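Long-range contact in MmoQ Response regulator (Methylococcus capsulatus, PDB 3LJX), which probably synthesises cyclic di-GMP from two GTP molecules as a full-length response regulator, of which this fragment contains the HDOD domain: residues 127-131 and 215-219. Numbering follows the deposited sequence.
Sequences ASTVA and RTGRF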
loop_
_atom_site.group_PDB
_atom_site.type_symbol
_atom_site.label_atom_id
_atom_site.label_comp_id
_atom_site.label_asym_id
_atom_site.label_seq_id
_atom_site.Cartn_x
_atom_site.Cartn_y
_atom_site.Cartn_z
ATOM N N ALA A 127 12.910 6.886 -13.983
ATOM C CA ALA A 127 13.107 5.698 -14.805
ATOM C C ALA A 127 11.991 5.540 -15.835
ATOM O O ALA A 127 11.162 6.434 -16.003
ATOM C CB ALA A 127 13.228 4.448 -13.938
ATOM N N SER A 128 11.960 4.404 -16.522
ATOM C CA SER A 128 10.955 4.212 -17.560
ATOM C C SER A 128 10.210 2.883 -17.468
ATOM O O SER A 128 9.861 2.311 -18.496
ATOM C CB SER A 128 11.607 4.336 -18.937
ATOM O OG SER A 128 12.124 5.637 -19.112
ATOM N N THR A 129 9.975 2.392 -16.255
ATOM C CA THR A 129 9.303 1.110 -16.072
ATOM C C THR A 129 7.787 1.275 -15.999
ATOM O O THR A 129 7.050 0.764 -16.848
ATOM C CB THR A 129 9.799 0.381 -14.796
ATOM O OG1 THR A 129 9.831 1.305 -13.694
ATOM C CG2 THR A 129 11.183 -0.164 -15.015
ATOM N N VAL A 130 7.324 1.986 -14.979
ATOM C CA VAL A 130 5.894 2.146 -14.751
ATOM C C VAL A 130 5.546 3.625 -14.590
ATOM O O VAL A 130 6.435 4.465 -14.419
ATOM C CB VAL A 130 5.465 1.384 -13.482
ATOM C CG1 VAL A 130 5.880 -0.072 -13.581
ATOM C CG2 VAL A 130 6.099 2.013 -12.252
ATOM N N ALA A 131 4.258 3.948 -14.668
ATOM C CA ALA A 131 3.801 5.312 -14.397
ATOM C C ALA A 131 3.992 5.587 -12.911
ATOM O O ALA A 131 3.507 4.826 -12.069
ATOM C CB ALA A 131 2.343 5.466 -14.776
ATOM N N ARG A 215 11.313 -6.267 -17.342
ATOM C CA ARG A 215 10.666 -5.149 -16.672
ATOM C C ARG A 215 10.192 -5.572 -15.289
ATOM O O ARG A 215 10.244 -4.789 -14.347
ATOM C CB ARG A 215 9.491 -4.616 -17.506
ATOM C CG ARG A 215 8.854 -3.352 -16.943
ATOM C CD ARG A 215 7.729 -2.850 -17.845
ATOM N NE ARG A 215 8.184 -2.665 -19.225
ATOM C CZ ARG A 215 8.320 -1.485 -19.811
ATOM N NH1 ARG A 215 8.023 -0.370 -19.148
ATOM N NH2 ARG A 215 8.748 -1.422 -21.062
ATOM N N THR A 216 9.740 -6.815 -15.166
ATOM C CA THR A 216 9.261 -7.298 -13.876
ATOM C C THR A 216 10.388 -7.287 -12.848
ATOM O O THR A 216 10.186 -6.871 -11.705
ATOM C CB THR A 216 8.667 -8.712 -13.966
ATOM O OG1 THR A 216 7.673 -8.748 -15.000
ATOM C CG2 THR A 216 8.013 -9.068 -12.658
ATOM N N GLY A 217 11.574 -7.726 -13.273
ATOM C CA GLY A 217 12.749 -7.736 -12.419
ATOM C C GLY A 217 13.173 -6.324 -12.060
ATOM O O GLY A 217 13.542 -6.041 -10.917
ATOM N N ARG A 218 13.093 -5.417 -13.029
ATOM C CA ARG A 218 13.550 -4.052 -12.790
ATOM C C ARG A 218 12.601 -3.333 -11.836
ATOM O O ARG A 218 13.033 -2.633 -10.907
ATOM C CB ARG A 218 13.698 -3.279 -14.095
ATOM C CG ARG A 218 14.425 -1.958 -13.934
ATOM C CD ARG A 218 14.500 -1.232 -15.256
ATOM N NE ARG A 218 15.821 -1.347 -15.845
ATOM C CZ ARG A 218 16.703 -0.355 -15.864
ATOM N NH1 ARG A 218 16.381 0.823 -15.340
ATOM N NH2 ARG A 218 17.900 -0.538 -16.410
ATOM N N PHE A 219 11.307 -3.525 -12.043
ATOM C CA PHE A 219 10.329 -2.922 -11.155
ATOM C C PHE A 219 10.482 -3.534 -9.756
ATOM O O PHE A 219 10.438 -2.817 -8.755
ATOM C CB PHE A 219 8.916 -3.114 -11.717
ATOM C CG PHE A 219 7.845 -2.381 -10.961
ATOM C CD1 PHE A 219 8.097 -1.151 -10.387
ATOM C CD2 PHE A 219 6.567 -2.916 -10.858
ATOM C CE1 PHE A 219 7.099 -0.474 -9.691
ATOM C CE2 PHE A 219 5.564 -2.245 -10.170
ATOM C CZ PHE A 219 5.833 -1.015 -9.587
#
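Arg215 leaves the backbone with its chain extended through chi1 (-174°) and chi2 and bends at chi3, which brings the guanidinium onto the 127-131 loop, where it meets the backbone of Thr129. On the loop side, the chi1 of Val130 (-55°) sets CG1 opposite the carbonyl carbon and directs it at the Phe219 ring. The arginine bond runs from NH1 to Thr129 O over 2.7 Å. Its N-H...O angle of 138° is well short of straight, yet the oxygen lies almost in the guanidinium plane, at its edge, and NH1 approaches in the carbonyl plane on a lone pair. Ser128 O stands 3.3 Å from the same Arg215 NH1, oblique to the guanidinium. CH-pi geometry is clear for Val130: CG1 sits 3.8 Å from the centroid of the Phe219 ring, nearly on the ring normal and thus over the centre of the face. The second branch, CG2, reaches Phe219 CE1 at 3.7 Å. In the all-helical fold of this chain, which carries the HDOD domain, the contact joins the connection between helices 106-125 and 132-141 to the first turns of helix 214-233, near the protein surface. Phe219 also touches Ala201 and Leu138, so its ring reaches helices 196-204 and 132-141 as well. Thr129 CG2 packs on the aliphatic part of Arg218, 3.5 Å from Arg218 CD, the two side chains crossing at about a right angle. The hydroxyl of Thr129 is hydrogen-bonded to Gln222 OE1, one turn beyond Arg218, giving the loop a second polar attachment to helix 214-233.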